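Local coordinates for LanC-like protein GCR2 (Arabidopsis thaliana, PDB 3T33) that may play a role in abscisic acid signalling and is a zinc-containing member of the LanC-like family, at residues K46-K51 / A361-L366; L90-Y95 / G137-K142; A313-G318 / L344-L349. All coordinates share one frame; numbering follows the deposited sequence.

In the fold
All three contacts are buried helix-to-helix packings, none touches another, and none lies at the zinc site of Cys-288, Cys-333 and His-334. No helix is used twice, although helix 336-350 of contact 3 is followed directly in the chain by helix 353-375 of contact 1. Contact 1, the farthest from the chain centre, brings together segments 310 residues apart in sequence and includes a serine hydroxyl; exposed charged side chains occupy other positions of its first segment. Contacts 2 and 3 lie on opposite sides of that centre, about 28 Å apart between their own centres, and rest on apolar side chains: a phenylalanine carries contact 2, whereas a leucine over alanine, methionine and glycine makes contact 3.

Contact 1. Residues K46-K51 / A361-L366; sequences KSFSEK and AFASFL
The ring of Phe-48 reaches from helix 45-69 to helix 353-375 and meets it edge first, with Ser-364 and Ala-363 both near the ring plane. The closest approach is between Phe-48 CE1 and Ser-364 OG, 3.0 Å, a short spacing for carbon and oxygen and not a conventional hydrogen bond. The rim of an aromatic ring carries weakly positive C-H groups, so a hydroxyl oxygen is a tolerable neighbour there. With CG opposite the backbone N (chi1 170°), the ring extends outward from its helix, across a gap of 8.9 Å between the CA atoms of Phe-48 and Ser-364. Ser-364 folds its OG back beside its own backbone N (chi1 -52°), where the hydroxyl bonds to the carbonyl of Lys-360 one turn earlier; this satisfies a buried polar group without a partner on the facing helix. The methyl of Ala-363 completes the fit more loosely, its CB lying 4.4 Å from Phe-48 CZ, and being small it brings no bulk against the ring. Met-402 also touches Phe-48, and Leu-37 and Leu-41 touch Ser-364, while Lys-360 makes a cation-pi contact with the ring.

In contrast to this tight patch, Lys-46, Glu-50 and Lys-51 of the same segment are exposed, and their charges suit the solvent side of the helix. Joining an early helix to a late one, the contact is consistent with closure of the alpha/alpha toroid that LanC-like proteins adopt.

Contact 2. Residues L90-Y95 / G137-K142; sequences LLFKSY and GAVAAK
Phe-92 and Val-139 meet at about a right angle, in a side-to-side packing of helices 84-98 and 130-144 within what is, by family, an alpha/alpha toroid. CG of Phe-92 stands anti to the backbone N (chi1 -171°), which carries the ring clear of its own helix and toward the facing one. The ring does not lie flat on its partners, nor does it present a clean edge: both Val-139 and Ala-140 approach it obliquely. Two successive residues thus share the one aromatic side chain, Val-139 meeting its CZ and Ala-140 its CE1 and CD1.

Val-139 projects from its backbone toward the other helix, and a branched side chain at this place offers a methyl to the ring while still reaching Leu-184 and His-187 of helix 174-188. Ala-140 suits its place by being short: the ring comes close to its backbone, with Phe-92 CE1 4.2 Å from Ala-140 CA, and its methyl also touches Leu-108 of helix 101-118. The CA atoms of Phe-92 and Ala-140 are 7.2 Å apart, a span bridged by the large aromatic group. No hydrogen bond crosses between the segments, so the attraction is that of apolar surfaces kept from water. Its closest point is Phe-92 CZ against Val-139 CG1, at 3.7 Å.

Contact 3. Residues A313-G318 / L344-L349; sequences AAMEAG and LSLYRL
Leu-346 overlaps the turn of helix 308-324 made by Ala-314, Met-315 and Gly-318, spreading its two methyls over different parts of it. CD1 settles on bare backbone, 3.8 Å from Gly-318 CA; glycine, having no side chain, lets the methyl rest directly there. The other branch, CD2, lies toward the Ala-314 end of that turn, 3.9 Å from Ala-314 O and near the alanine methyl as well. That carbonyl is already engaged, since it accepts the backbone bond from Gly-318 N, and can therefore face a methyl without losing its partner.

Leu-346 keeps CG beside its backbone N (chi1 -79°), its CB points toward the facing helix, and its branched end rests against Ala-314 and Gly-318. Met-315 adds its CG at 4.3 Å from Leu-346 CD2, but the sulfur end of its chain leads away; Tyr-355 of the next helix touches both these side chains. The segment axes pass at 10.6 Å and run roughly antiparallel, 148° apart. Helices 308-324 and 336-350, consecutive in the chain, thus form a helical hairpin, consistent with the alpha/alpha toroid of the LanC-like family.

Charged groups have their partners elsewhere: Glu-316 pairs with Arg-267, and Arg-348 with Glu-414. Between the segments themselves no hydrogen bond or charge pair forms, which implies that the hold comes from fit and the exclusion of water, with the small residues setting how closely the leucine can approach.

Contact 1. Residues K46-K51 / A361-L366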
loop_
_atom_site.group_PDB
_atom_site.type_symbol
_atom_site.label_atom_id
_atom_site.label_comp_id
_atom_site.label_asym_id
_atom_site.label_seq_id
_atom_site.Cartn_x
_atom_site.Cartn_y
_atom_site.Cartn_z
ATOM N N LYS A 46 -12.170 -20.611 1.173
ATOM C CA LYS A 46 -11.176 -21.568 0.760
ATOM C C LYS A 46 -11.084 -21.655 -0.734
ATOM O O LYS A 46 -10.000 -21.412 -1.257
ATOM C CB LYS A 46 -11.400 -22.937 1.385
ATOM C CG LYS A 46 -12.043 -22.801 2.800
ATOM C CD LYS A 46 -13.560 -22.395 2.817
ATOM C CE LYS A 46 -14.082 -22.183 4.245
ATOM N NZ LYS A 46 -13.884 -20.758 4.689
ATOM N N SER A 47 -12.189 -21.928 -1.439
ATOM C CA SER A 47 -12.148 -21.973 -2.905
ATOM C C SER A 47 -12.156 -20.591 -3.599
ATOM O O SER A 47 -11.658 -20.447 -4.736
ATOM C CB SER A 47 -13.263 -22.857 -3.480
ATOM O OG SER A 47 -14.480 -22.371 -2.988
ATOM N N PHE A 48 -12.729 -19.590 -2.941
ATOM C CA PHE A 48 -12.638 -18.243 -3.481
ATOM C C PHE A 48 -11.152 -17.825 -3.552
ATOM O O PHE A 48 -10.689 -17.413 -4.582
ATOM C CB PHE A 48 -13.408 -17.281 -2.598
ATOM C CG PHE A 48 -13.188 -15.852 -2.924
ATOM C CD1 PHE A 48 -13.852 -15.272 -3.989
ATOM C CD2 PHE A 48 -12.308 -15.088 -2.179
ATOM C CE1 PHE A 48 -13.652 -13.918 -4.315
ATOM C CE2 PHE A 48 -12.117 -13.714 -2.479
ATOM C CZ PHE A 48 -12.791 -13.136 -3.559
ATOM N N SER A 49 -10.416 -18.006 -2.472
ATOM C CA SER A 49 -8.991 -17.612 -2.453
ATOM C C SER A 49 -8.146 -18.480 -3.401
ATOM O O SER A 49 -7.333 -17.957 -4.112
ATOM C CB SER A 49 -8.407 -17.593 -1.048
ATOM O OG SER A 49 -8.509 -18.881 -0.541
ATOM N N GLU A 50 -8.457 -19.761 -3.518
ATOM C CA GLU A 50 -7.830 -20.560 -4.560
ATOM C C GLU A 50 -8.093 -20.032 -5.981
ATOM O O GLU A 50 -7.176 -19.945 -6.805
ATOM C CB GLU A 50 -8.268 -21.998 -4.446
ATOM C CG GLU A 50 -7.512 -22.863 -5.429
ATOM C CD GLU A 50 -8.014 -24.308 -5.485
ATOM O OE1 GLU A 50 -8.527 -24.824 -4.446
ATOM O OE2 GLU A 50 -7.862 -24.933 -6.583
ATOM N N LYS A 51 -9.329 -19.648 -6.269
ATOM C CA LYS A 51 -9.621 -19.054 -7.546
ATOM C C LYS A 51 -8.813 -17.774 -7.780
ATOM O O LYS A 51 -8.280 -17.588 -8.871
ATOM C CB LYS A 51 -11.102 -18.726 -7.673
ATOM C CG LYS A 51 -11.471 -18.399 -9.071
ATOM C CD LYS A 51 -13.009 -18.136 -9.261
ATOM C CE LYS A 51 -13.863 -19.385 -9.152
ATOM N NZ LYS A 51 -13.484 -20.447 -10.182
ATOM N N ALA A 361 -15.518 -8.546 -2.012
ATOM C CA ALA A 361 -16.354 -7.952 -3.063
ATOM C C ALA A 361 -15.493 -7.120 -4.023
ATOM O O ALA A 361 -15.685 -7.171 -5.229
ATOM C CB ALA A 361 -17.454 -7.082 -2.458
ATOM N N PHE A 362 -14.529 -6.360 -3.500
ATOM C CA PHE A 362 -13.749 -5.527 -4.447
ATOM C C PHE A 362 -12.877 -6.445 -5.298
ATOM O O PHE A 362 -12.760 -6.257 -6.470
ATOM C CB PHE A 362 -12.903 -4.504 -3.709
ATOM C CG PHE A 362 -13.578 -3.179 -3.483
ATOM C CD1 PHE A 362 -14.943 -3.095 -3.249
ATOM C CD2 PHE A 362 -12.811 -1.986 -3.494
ATOM C CE1 PHE A 362 -15.566 -1.857 -3.030
ATOM C CE2 PHE A 362 -13.401 -0.755 -3.263
ATOM C CZ PHE A 362 -14.806 -0.683 -3.014
ATOM N N ALA A 363 -12.297 -7.466 -4.700
ATOM C CA ALA A 363 -11.508 -8.409 -5.454
ATOM C C ALA A 363 -12.333 -9.183 -6.489
ATOM O O ALA A 363 -11.859 -9.422 -7.617
ATOM C CB ALA A 363 -10.801 -9.366 -4.536
ATOM N N SER A 364 -13.542 -9.604 -6.093
ATOM C CA SER A 364 -14.451 -10.246 -7.059
ATOM C C SER A 364 -14.820 -9.350 -8.170
ATOM O O SER A 364 -14.820 -9.796 -9.329
ATOM C CB SER A 364 -15.702 -10.749 -6.375
ATOM O OG SER A 364 -15.295 -11.547 -5.293
ATOM N N PHE A 365 -15.102 -8.075 -7.867
ATOM C CA PHE A 365 -15.387 -7.107 -8.931
ATOM C C PHE A 365 -14.267 -7.081 -9.959
ATOM O O PHE A 365 -14.501 -7.268 -11.174
ATOM C CB PHE A 365 -15.589 -5.704 -8.366
ATOM C CG PHE A 365 -15.879 -4.651 -9.448
ATOM C CD1 PHE A 365 -14.845 -3.925 -10.042
ATOM C CD2 PHE A 365 -17.191 -4.396 -9.855
ATOM C CE1 PHE A 365 -15.124 -2.972 -11.077
ATOM C CE2 PHE A 365 -17.469 -3.450 -10.862
ATOM C CZ PHE A 365 -16.441 -2.745 -11.468
ATOM N N LEU A 366 -13.031 -6.876 -9.477
ATOM C CA LEU A 366 -11.875 -6.916 -10.363
ATOM C C LEU A 366 -11.720 -8.216 -11.135
ATOM O O LEU A 366 -11.453 -8.202 -12.343
ATOM C CB LEU A 366 -10.566 -6.677 -9.578
ATOM C CG LEU A 366 -10.276 -5.240 -9.246
ATOM C CD1 LEU A 366 -9.117 -5.236 -8.316
ATOM C CD2 LEU A 366 -9.941 -4.548 -10.566
#

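Contact 2. Residues L90-Y95 / G137-K142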
loop_
_atom_site.group_PDB
_atom_site.type_symbol
_atom_site.label_atom_id
_atom_site.label_comp_id
_atom_site.label_asym_id
_atom_site.label_seq_id
_atom_site.Cartn_x
_atom_site.Cartn_y
_atom_site.Cartn_z
ATOM N N LEU A 90 6.589 -8.209 -6.701
ATOM C CA LEU A 90 5.457 -9.102 -6.977
ATOM C C LEU A 90 5.928 -10.572 -6.910
ATOM O O LEU A 90 5.203 -11.463 -6.412
ATOM C CB LEU A 90 4.842 -8.749 -8.327
ATOM C CG LEU A 90 3.816 -9.818 -8.825
ATOM C CD1 LEU A 90 2.608 -9.953 -7.869
ATOM C CD2 LEU A 90 3.360 -9.487 -10.285
ATOM N N LEU A 91 7.157 -10.816 -7.407
ATOM C CA LEU A 91 7.774 -12.141 -7.421
ATOM C C LEU A 91 8.122 -12.575 -6.042
ATOM O O LEU A 91 7.962 -13.766 -5.675
ATOM C CB LEU A 91 9.020 -12.137 -8.334
ATOM C CG LEU A 91 8.623 -12.315 -9.803
ATOM C CD1 LEU A 91 9.767 -11.913 -10.666
ATOM C CD2 LEU A 91 8.283 -13.781 -10.053
ATOM N N PHE A 92 8.636 -11.621 -5.269
ATOM C CA PHE A 92 8.840 -11.846 -3.832
ATOM C C PHE A 92 7.511 -12.223 -3.066
ATOM O O PHE A 92 7.484 -13.165 -2.291
ATOM C CB PHE A 92 9.532 -10.634 -3.174
ATOM C CG PHE A 92 9.946 -10.894 -1.755
ATOM C CD1 PHE A 92 10.960 -11.789 -1.471
ATOM C CD2 PHE A 92 9.295 -10.287 -0.703
ATOM C CE1 PHE A 92 11.316 -12.092 -0.148
ATOM C CE2 PHE A 92 9.645 -10.594 0.636
ATOM C CZ PHE A 92 10.685 -11.495 0.889
ATOM N N LYS A 93 6.445 -11.470 -3.271
ATOM C CA LYS A 93 5.164 -11.754 -2.645
ATOM C C LYS A 93 4.670 -13.160 -3.064
ATOM O O LYS A 93 4.094 -13.923 -2.267
ATOM C CB LYS A 93 4.167 -10.720 -3.141
ATOM C CG LYS A 93 2.766 -11.010 -2.729
ATOM C CD LYS A 93 2.347 -10.229 -1.478
ATOM C CE LYS A 93 2.370 -11.044 -0.308
ATOM N NZ LYS A 93 2.229 -10.183 0.915
ATOM N N SER A 94 4.916 -13.510 -4.305
ATOM C CA SER A 94 4.532 -14.811 -4.807
ATOM C C SER A 94 5.355 -15.906 -4.187
ATOM O O SER A 94 4.868 -16.994 -3.887
ATOM C CB SER A 94 4.736 -14.845 -6.302
ATOM O OG SER A 94 4.296 -16.088 -6.786
ATOM N N TYR A 95 6.629 -15.645 -4.031
ATOM C CA TYR A 95 7.417 -16.582 -3.298
ATOM C C TYR A 95 6.862 -16.718 -1.850
ATOM O O TYR A 95 6.804 -17.816 -1.318
ATOM C CB TYR A 95 8.907 -16.141 -3.304
ATOM C CG TYR A 95 9.688 -16.775 -2.215
ATOM C CD1 TYR A 95 9.980 -18.153 -2.242
ATOM C CD2 TYR A 95 10.055 -16.034 -1.103
ATOM C CE1 TYR A 95 10.659 -18.767 -1.160
ATOM C CE2 TYR A 95 10.720 -16.600 -0.055
ATOM C CZ TYR A 95 11.032 -17.967 -0.085
ATOM O OH TYR A 95 11.704 -18.505 0.989
ATOM N N GLY A 137 16.609 -6.329 -2.118
ATOM C CA GLY A 137 17.777 -7.161 -2.426
ATOM C C GLY A 137 18.203 -7.896 -1.191
ATOM O O GLY A 137 18.386 -9.114 -1.242
ATOM N N ALA A 138 18.382 -7.153 -0.085
ATOM C CA ALA A 138 18.915 -7.716 1.143
ATOM C C ALA A 138 17.950 -8.740 1.777
ATOM O O ALA A 138 18.365 -9.716 2.338
ATOM C CB ALA A 138 19.229 -6.576 2.178
ATOM N N VAL A 139 16.653 -8.500 1.645
ATOM C CA VAL A 139 15.656 -9.395 2.243
ATOM C C VAL A 139 15.573 -10.669 1.400
ATOM O O VAL A 139 15.636 -11.773 1.919
ATOM C CB VAL A 139 14.289 -8.655 2.445
ATOM C CG1 VAL A 139 13.213 -9.653 2.840
ATOM C CG2 VAL A 139 14.426 -7.557 3.549
ATOM N N ALA A 140 15.476 -10.501 0.086
ATOM C CA ALA A 140 15.432 -11.639 -0.841
ATOM C C ALA A 140 16.670 -12.519 -0.685
ATOM O O ALA A 140 16.529 -13.719 -0.636
ATOM C CB ALA A 140 15.216 -11.193 -2.271
ATOM N N ALA A 141 17.852 -11.916 -0.520
ATOM C CA ALA A 141 19.112 -12.666 -0.254
ATOM C C ALA A 141 19.136 -13.417 1.059
ATOM O O ALA A 141 19.689 -14.511 1.149
ATOM C CB ALA A 141 20.367 -11.739 -0.359
ATOM N N LYS A 142 18.594 -12.794 2.095
ATOM C CA LYS A 142 18.428 -13.459 3.371
ATOM C C LYS A 142 17.500 -14.677 3.192
ATOM O O LYS A 142 17.779 -15.742 3.711
ATOM C CB LYS A 142 17.882 -12.477 4.444
ATOM C CG LYS A 142 18.362 -12.732 5.896
ATOM C CD LYS A 142 19.892 -12.886 5.955
ATOM C CE LYS A 142 20.467 -13.039 7.365
ATOM N NZ LYS A 142 21.960 -13.193 7.244
#

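Contact 3. Residues A313-G318 / L344-L349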
loop_
_atom_site.group_PDB
_atom_site.type_symbol
_atom_site.label_atom_id
_atom_site.label_comp_id
_atom_site.label_asym_id
_atom_site.label_seq_id
_atom_site.Cartn_x
_atom_site.Cartn_y
_atom_site.Cartn_z
ATOM N N ALA A 313 -13.131 6.491 13.530
ATOM C CA ALA A 313 -12.738 7.283 12.378
ATOM C C ALA A 313 -12.268 6.378 11.219
ATOM O O ALA A 313 -12.620 6.611 10.055
ATOM C CB ALA A 313 -11.664 8.284 12.767
ATOM N N ALA A 314 -11.491 5.343 11.566
ATOM C CA ALA A 314 -11.062 4.310 10.593
ATOM C C ALA A 314 -12.271 3.652 9.949
ATOM O O ALA A 314 -12.305 3.519 8.725
ATOM C CB ALA A 314 -10.189 3.237 11.255
ATOM N N MET A 315 -13.271 3.284 10.771
ATOM C CA MET A 315 -14.469 2.622 10.266
ATOM C C MET A 315 -15.197 3.553 9.374
ATOM O O MET A 315 -15.691 3.146 8.319
ATOM C CB MET A 315 -15.381 2.052 11.389
ATOM C CG MET A 315 -14.789 0.787 12.105
ATOM S SD MET A 315 -15.669 -0.023 13.527
ATOM C CE MET A 315 -16.065 1.362 14.552
ATOM N N GLU A 316 -15.229 4.822 9.740
ATOM C CA GLU A 316 -15.977 5.803 8.930
ATOM C C GLU A 316 -15.332 6.089 7.604
ATOM O O GLU A 316 -16.018 6.336 6.609
ATOM C CB GLU A 316 -16.119 7.122 9.700
ATOM C CG GLU A 316 -17.048 7.013 10.876
ATOM C CD GLU A 316 -17.389 8.397 11.487
ATOM O OE1 GLU A 316 -17.374 8.501 12.747
ATOM O OE2 GLU A 316 -17.667 9.369 10.714
ATOM N N ALA A 317 -13.997 6.123 7.602
ATOM C CA ALA A 317 -13.224 6.234 6.372
ATOM C C ALA A 317 -13.500 4.999 5.473
ATOM O O ALA A 317 -13.640 5.131 4.269
ATOM C CB ALA A 317 -11.729 6.369 6.696
ATOM N N GLY A 318 -13.631 3.817 6.088
ATOM C CA GLY A 318 -14.045 2.608 5.385
ATOM C C GLY A 318 -15.384 2.685 4.668
ATOM O O GLY A 318 -15.567 2.056 3.601
ATOM N N LEU A 344 -9.276 -5.049 4.081
ATOM C CA LEU A 344 -8.277 -5.913 4.705
ATOM C C LEU A 344 -7.697 -5.296 5.943
ATOM O O LEU A 344 -7.481 -5.994 6.931
ATOM C CB LEU A 344 -7.123 -6.187 3.752
ATOM C CG LEU A 344 -7.614 -7.024 2.590
ATOM C CD1 LEU A 344 -6.451 -7.200 1.566
ATOM C CD2 LEU A 344 -8.155 -8.399 3.036
ATOM N N SER A 345 -7.473 -4.005 5.933
ATOM C CA SER A 345 -6.896 -3.391 7.114
ATOM C C SER A 345 -7.894 -3.363 8.279
ATOM O O SER A 345 -7.522 -3.521 9.438
ATOM C CB SER A 345 -6.412 -1.942 6.813
ATOM O OG SER A 345 -5.361 -1.565 7.740
ATOM N N LEU A 346 -9.165 -3.137 7.951
ATOM C CA LEU A 346 -10.228 -2.998 8.970
ATOM C C LEU A 346 -10.509 -4.408 9.550
ATOM O O LEU A 346 -10.645 -4.603 10.775
ATOM C CB LEU A 346 -11.475 -2.369 8.326
ATOM C CG LEU A 346 -11.305 -0.855 8.175
ATOM C CD1 LEU A 346 -12.283 -0.288 7.189
ATOM C CD2 LEU A 346 -11.480 -0.231 9.548
ATOM N N TYR A 347 -10.402 -5.383 8.662
ATOM C CA TYR A 347 -10.534 -6.778 9.033
ATOM C C TYR A 347 -9.412 -7.231 9.922
ATOM O O TYR A 347 -9.672 -7.855 10.933
ATOM C CB TYR A 347 -10.604 -7.668 7.774
ATOM C CG TYR A 347 -10.717 -9.146 8.067
ATOM C CD1 TYR A 347 -11.803 -9.677 8.843
ATOM C CD2 TYR A 347 -9.758 -10.043 7.579
ATOM C CE1 TYR A 347 -11.896 -11.063 9.084
ATOM C CE2 TYR A 347 -9.869 -11.436 7.809
ATOM C CZ TYR A 347 -10.943 -11.919 8.559
ATOM O OH TYR A 347 -11.012 -13.264 8.796
ATOM N N ARG A 348 -8.162 -6.911 9.584
ATOM C CA ARG A 348 -7.084 -7.189 10.510
ATOM C C ARG A 348 -7.336 -6.572 11.882
ATOM O O ARG A 348 -7.063 -7.210 12.889
ATOM C CB ARG A 348 -5.746 -6.684 10.006
ATOM C CG ARG A 348 -5.214 -7.295 8.684
ATOM C CD ARG A 348 -3.673 -7.022 8.543
ATOM N NE ARG A 348 -3.463 -5.612 8.248
ATOM C CZ ARG A 348 -2.829 -4.780 9.047
ATOM N NH1 ARG A 348 -2.263 -5.208 10.158
ATOM N NH2 ARG A 348 -2.740 -3.510 8.702
ATOM N N LEU A 349 -7.835 -5.341 11.917
ATOM C CA LEU A 349 -8.016 -4.628 13.178
ATOM C C LEU A 349 -9.238 -5.171 14.007
ATOM O O LEU A 349 -9.116 -5.311 15.196
ATOM C CB LEU A 349 -8.213 -3.148 12.908
ATOM C CG LEU A 349 -8.610 -2.305 14.099
ATOM C CD1 LEU A 349 -7.414 -2.104 15.043
ATOM C CD2 LEU A 349 -9.232 -0.960 13.685
#